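Ancylostoma secreted protein 1 (Necator americanus, PDB 3NT8) is a secreted two-CAP-domain protein of a human hookworm, probably associated with the larva's transition to parasitism. Local coordinates at residues Q38-F43 / L72-A77; T158-A163 / C175-V180. One frame throughout, in Å; residues are numbered along the deposited sequence.

Contact 1: residues Q38-F43 / L72-A77; sequences QAFLDF and LSWDCA
Leu41 and Phe40, neighbours on helix 34-52, press against the edge strand 73-74 where a helix of the first CAP domain's alpha-beta-alpha sandwich meets its central sheet. The contact is apolar: a leucine methyl and an indole edge interlock. Leu41 is the main knob, its CG anti to the backbone N (chi1 -175°) and so carried toward segment 72-77. Its CD1 reaches the backbone entering strand 73-74, 3.4 Å from Leu72 O and 3.9 Å from Trp74 N. The hollow that takes this methyl is floored by the backbone from Leu72 O through Ser73 C to Trp74 N, with Leu72 CB at one side, 4.2 Å from Leu41 CD1. Trp74 is the counterpart bump on the strand. Its six-membered ring reaches back to the helix, bringing CE3 to 4.2 Å from Leu41 CB, while Phe40 CB sits at the indole edge, near its plane. The Phe40 ring continues past the indole toward helix 119-127, where it touches Ile119 and Leu123. NE1, on the five-membered ring, hydrogen-bonds to Glu79 OE1; Phe25 also meets the indole edge-to-face. The closest approach of Phe40 to the strand segment is made by its CB, 3.6 Å from Trp74 CZ3.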
loop_
_atom_site.group_PDB
_atom_site.type_symbol
_atom_site.label_atom_id
_atom_site.label_comp_id
_atom_site.label_asym_id
_atom_site.label_seq_id
_atom_site.Cartn_x
_atom_site.Cartn_y
_atom_site.Cartn_z
ATOM N N GLN A 38 21.901 15.753 -5.054
ATOM C CA GLN A 38 21.328 16.734 -4.185
ATOM C C GLN A 38 20.227 17.406 -4.990
ATOM O O GLN A 38 19.228 17.705 -4.449
ATOM C CB GLN A 38 22.431 17.704 -3.731
ATOM C CG GLN A 38 21.991 18.695 -2.644
ATOM C CD GLN A 38 21.903 18.022 -1.294
ATOM O OE1 GLN A 38 22.916 17.511 -0.800
ATOM N NE2 GLN A 38 20.696 17.946 -0.710
ATOM N N ALA A 39 20.373 17.561 -6.308
ATOM C CA ALA A 39 19.307 18.167 -7.081
ATOM C C ALA A 39 18.057 17.242 -7.271
ATOM O O ALA A 39 16.955 17.724 -7.262
ATOM C CB ALA A 39 19.809 18.704 -8.389
ATOM N N PHE A 40 18.261 15.946 -7.475
ATOM C CA PHE A 40 17.182 14.981 -7.402
ATOM C C PHE A 40 16.492 14.986 -6.044
ATOM O O PHE A 40 15.262 15.049 -5.959
ATOM C CB PHE A 40 17.698 13.574 -7.688
ATOM C CG PHE A 40 18.007 13.328 -9.136
ATOM C CD1 PHE A 40 17.018 13.436 -10.098
ATOM C CD2 PHE A 40 19.291 12.964 -9.526
ATOM C CE1 PHE A 40 17.334 13.182 -11.436
ATOM C CE2 PHE A 40 19.613 12.691 -10.815
ATOM C CZ PHE A 40 18.641 12.805 -11.779
ATOM N N LEU A 41 17.272 14.880 -4.988
ATOM C CA LEU A 41 16.691 14.748 -3.675
ATOM C C LEU A 41 15.917 15.989 -3.255
ATOM O O LEU A 41 14.829 15.846 -2.699
ATOM C CB LEU A 41 17.763 14.411 -2.667
ATOM C CG LEU A 41 17.324 14.109 -1.246
ATOM C CD1 LEU A 41 16.501 12.840 -1.189
ATOM C CD2 LEU A 41 18.570 14.043 -0.320
ATOM N N ASP A 42 16.496 17.186 -3.459
ATOM C CA ASP A 42 15.872 18.440 -3.046
ATOM C C ASP A 42 14.572 18.710 -3.803
ATOM O O ASP A 42 13.557 19.176 -3.222
ATOM C CB ASP A 42 16.854 19.612 -3.295
ATOM C CG ASP A 42 17.992 19.642 -2.301
ATOM O OD1 ASP A 42 17.958 18.875 -1.296
ATOM O OD2 ASP A 42 18.907 20.471 -2.510
ATOM N N PHE A 43 14.585 18.444 -5.107
ATOM C CA PHE A 43 13.385 18.721 -5.906
ATOM C C PHE A 43 12.211 17.860 -5.342
ATOM O O PHE A 43 11.058 18.320 -5.225
ATOM C CB PHE A 43 13.645 18.469 -7.403
ATOM C CG PHE A 43 12.534 18.975 -8.311
ATOM C CD1 PHE A 43 12.736 20.119 -9.117
ATOM C CD2 PHE A 43 11.304 18.318 -8.383
ATOM C CE1 PHE A 43 11.724 20.584 -9.930
ATOM C CE2 PHE A 43 10.286 18.800 -9.211
ATOM C CZ PHE A 43 10.512 19.919 -10.004
ATOM N N LEU A 72 12.017 12.015 1.728
ATOM C CA LEU A 72 12.859 10.980 1.121
ATOM C C LEU A 72 14.294 11.081 1.571
ATOM O O LEU A 72 14.822 12.182 1.743
ATOM C CB LEU A 72 12.769 11.084 -0.445
ATOM C CG LEU A 72 11.338 11.028 -1.045
ATOM C CD1 LEU A 72 11.245 11.046 -2.616
ATOM C CD2 LEU A 72 10.664 9.764 -0.542
ATOM N N SER A 73 14.933 9.936 1.768
ATOM C CA SER A 73 16.385 9.850 1.919
ATOM C C SER A 73 16.959 9.189 0.705
ATOM O O SER A 73 16.322 8.310 0.086
ATOM C CB SER A 73 16.718 8.985 3.116
ATOM O OG SER A 73 16.112 9.576 4.236
ATOM N N TRP A 74 18.154 9.604 0.325
ATOM C CA TRP A 74 18.863 8.911 -0.779
ATOM C C TRP A 74 19.295 7.459 -0.500
ATOM O O TRP A 74 19.739 7.133 0.595
ATOM C CB TRP A 74 20.076 9.759 -1.204
ATOM C CG TRP A 74 20.641 9.378 -2.519
ATOM C CD1 TRP A 74 21.689 8.505 -2.749
ATOM C CD2 TRP A 74 20.225 9.857 -3.795
ATOM N NE1 TRP A 74 21.924 8.416 -4.082
ATOM C CE2 TRP A 74 21.062 9.254 -4.751
ATOM C CE3 TRP A 74 19.219 10.762 -4.224
ATOM C CZ2 TRP A 74 20.927 9.485 -6.118
ATOM C CZ3 TRP A 74 19.070 10.999 -5.591
ATOM C CH2 TRP A 74 19.939 10.370 -6.521
ATOM N N ASP A 75 19.218 6.575 -1.494
ATOM C CA ASP A 75 19.688 5.229 -1.240
ATOM C C ASP A 75 20.737 4.800 -2.268
ATOM O O ASP A 75 20.443 4.774 -3.463
ATOM C CB ASP A 75 18.495 4.264 -1.142
ATOM C CG ASP A 75 18.914 2.851 -0.767
ATOM O OD1 ASP A 75 18.755 2.472 0.399
ATOM O OD2 ASP A 75 19.399 2.113 -1.645
ATOM N N CYS A 76 21.959 4.468 -1.834
ATOM C CA CYS A 76 23.042 4.249 -2.813
ATOM C C CYS A 76 22.824 2.999 -3.657
ATOM O O CYS A 76 23.158 2.983 -4.848
ATOM C CB CYS A 76 24.426 4.256 -2.201
ATOM S SG CYS A 76 24.856 5.833 -1.403
ATOM N N ALA A 77 22.258 1.978 -3.018
ATOM C CA ALA A 77 22.023 0.691 -3.575
ATOM C C ALA A 77 20.938 0.827 -4.599
ATOM O O ALA A 77 21.004 0.204 -5.678
ATOM C CB ALA A 77 21.599 -0.280 -2.465
#

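Contact 2: residues T158-A163 / C175-V180; sequences TKLGCA and CIYNGV
Asn178 grips the start of strand 159-167 with both ends of its carboxamide. OD1 accepts two backbone N-H groups: Thr158 N, 3.1 Å from Asn178 OD1, lies in the carbonyl plane on a lone pair, whereas Lys159 N, at 2.8 Å from the same OD1, stands above that plane. ND2 donates almost straight to Thr158 OG1 (2.8 Å, 173°), within the amide plane. Asn178 chi1 of 70° sets CG between the backbone N and the carbonyl carbon, and the three bonds fix the rotation of the carboxamide. Beside it, the Lys159 chain bends across the amide, with CB 3.5 Å from Asn178 ND2. Further along, Gly161 and Ile176 form an antiparallel hydrogen-bonded pair, Ile176 N lying 2.8 Å from Gly161 O, which Ile176 CG1 also touches. On the other face, Leu160 CD1 touches Tyr177 CE1 at 3.6 Å, and the Cys162-Cys175 disulfide (SG to SG 2.1 Å) staples a non-hydrogen-bonded pair. In the next shell, His44 of helix 34-52 hydrogen-bonds to Tyr177 OH, while Met78 and Leu82 of helix 76-85 cover Ile176. A sheet flanked by helices on both faces is the alpha-beta-alpha sandwich of CAP domains; here a disulfide also staples its hairpin.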
loop_
_atom_site.group_PDB
_atom_site.type_symbol
_atom_site.label_atom_id
_atom_site.label_comp_id
_atom_site.label_asym_id
_atom_site.label_seq_id
_atom_site.Cartn_x
_atom_site.Cartn_y
_atom_site.Cartn_z
ATOM N N THR A 158 9.763 6.461 1.437
ATOM C CA THR A 158 10.825 7.000 2.260
ATOM C C THR A 158 12.196 7.003 1.534
ATOM O O THR A 158 13.121 7.713 1.955
ATOM C CB THR A 158 10.981 6.130 3.526
ATOM O OG1 THR A 158 11.204 4.768 3.128
ATOM C CG2 THR A 158 9.702 6.221 4.416
ATOM N N LYS A 159 12.351 6.184 0.484
ATOM C CA LYS A 159 13.679 6.072 -0.167
ATOM C C LYS A 159 13.664 6.414 -1.659
ATOM O O LYS A 159 12.708 6.084 -2.382
ATOM C CB LYS A 159 14.289 4.693 0.032
ATOM C CG LYS A 159 14.907 4.438 1.409
ATOM C CD LYS A 159 15.883 3.229 1.469
ATOM C CE LYS A 159 15.228 1.869 1.598
ATOM N NZ LYS A 159 14.643 1.591 2.957
ATOM N N LEU A 160 14.740 7.059 -2.114
ATOM C CA LEU A 160 14.834 7.584 -3.471
ATOM C C LEU A 160 16.158 7.144 -4.115
ATOM O O LEU A 160 17.192 7.167 -3.443
ATOM C CB LEU A 160 14.798 9.121 -3.446
ATOM C CG LEU A 160 14.957 9.790 -4.815
ATOM C CD1 LEU A 160 13.821 9.429 -5.711
ATOM C CD2 LEU A 160 15.149 11.325 -4.757
ATOM N N GLY A 161 16.127 6.773 -5.403
ATOM C CA GLY A 161 17.364 6.502 -6.153
ATOM C C GLY A 161 17.251 6.974 -7.588
ATOM O O GLY A 161 16.365 6.519 -8.326
ATOM N N CYS A 162 18.122 7.899 -7.989
ATOM C CA CYS A 162 18.050 8.401 -9.371
ATOM C C CYS A 162 19.442 8.347 -10.054
ATOM O O CYS A 162 20.473 8.382 -9.350
ATOM C CB CYS A 162 17.478 9.830 -9.454
ATOM S SG CYS A 162 15.993 10.283 -8.543
ATOM N N ALA A 163 19.429 8.314 -11.400
ATOM C CA ALA A 163 20.601 8.284 -12.237
ATOM C C ALA A 163 20.243 8.726 -13.675
ATOM O O ALA A 163 19.097 8.574 -14.066
ATOM C CB ALA A 163 21.225 6.834 -12.213
ATOM N N CYS A 175 14.274 7.650 -12.032
ATOM C CA CYS A 175 14.285 7.607 -10.560
ATOM C C CYS A 175 13.434 6.421 -10.226
ATOM O O CYS A 175 12.458 6.147 -10.921
ATOM C CB CYS A 175 13.654 8.870 -9.908
ATOM S SG CYS A 175 14.537 10.416 -10.035
ATOM N N ILE A 176 13.841 5.713 -9.165
ATOM C CA ILE A 176 13.083 4.602 -8.602
ATOM C C ILE A 176 12.755 4.906 -7.151
ATOM O O ILE A 176 13.465 5.691 -6.504
ATOM C CB ILE A 176 13.840 3.219 -8.667
ATOM C CG1 ILE A 176 15.287 3.354 -8.256
ATOM C CG2 ILE A 176 13.769 2.588 -10.022
ATOM C CD1 ILE A 176 15.871 2.039 -7.956
ATOM N N TYR A 177 11.683 4.299 -6.649
ATOM C CA TYR A 177 11.084 4.700 -5.356
ATOM C C TYR A 177 10.652 3.461 -4.638
ATOM O O TYR A 177 10.100 2.582 -5.263
ATOM C CB TYR A 177 9.826 5.569 -5.584
ATOM C CG TYR A 177 10.054 6.764 -6.446
ATOM C CD1 TYR A 177 10.187 8.049 -5.882
ATOM C CD2 TYR A 177 10.052 6.654 -7.814
ATOM C CE1 TYR A 177 10.344 9.142 -6.692
ATOM C CE2 TYR A 177 10.205 7.764 -8.613
ATOM C CZ TYR A 177 10.340 9.003 -8.048
ATOM O OH TYR A 177 10.554 10.101 -8.808
ATOM N N ASN A 178 10.879 3.382 -3.332
ATOM C CA ASN A 178 10.504 2.222 -2.571
ATOM C C ASN A 178 9.000 2.189 -2.173
ATOM O O ASN A 178 8.625 1.486 -1.214
ATOM C CB ASN A 178 11.369 2.086 -1.310
ATOM C CG ASN A 178 11.074 3.186 -0.252
ATOM O OD1 ASN A 178 10.555 4.260 -0.581
ATOM N ND2 ASN A 178 11.431 2.916 1.016
ATOM N N GLY A 179 8.166 2.955 -2.876
ATOM C CA GLY A 179 6.729 2.893 -2.649
ATOM C C GLY A 179 6.042 2.985 -3.998
ATOM O O GLY A 179 6.586 3.593 -4.954
ATOM N N VAL A 180 4.836 2.426 -4.050
ATOM C CA VAL A 180 4.028 2.408 -5.249
ATOM C C VAL A 180 2.826 3.403 -5.154
ATOM O O VAL A 180 1.936 3.248 -4.299
ATOM C CB VAL A 180 3.576 0.928 -5.531
ATOM C CG1 VAL A 180 2.720 0.850 -6.789
ATOM C CG2 VAL A 180 4.842 0.028 -5.653
#

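From the N terminus, helix 34-52 comes first, and contact 1 closes a loop of 28 residues when the chain returns as strand 73-74 and turns into helix 76-85. Contact 2 opens only later, closing the shorter hairpin of strands 159-167 and 170-177, so the two stand in series and neither nest nor cross. They meet in space through the sheet: strand 73-74 runs parallel to strand 159-167, with Ser73 N 2.9 Å from Thr158 O and Asp75 N 2.9 Å from Leu160 O, both probable hydrogen bonds. Trp74 also packs against Cys162. Together they tie helices 34-52 and 76-85 to the sheet of the first CAP domain.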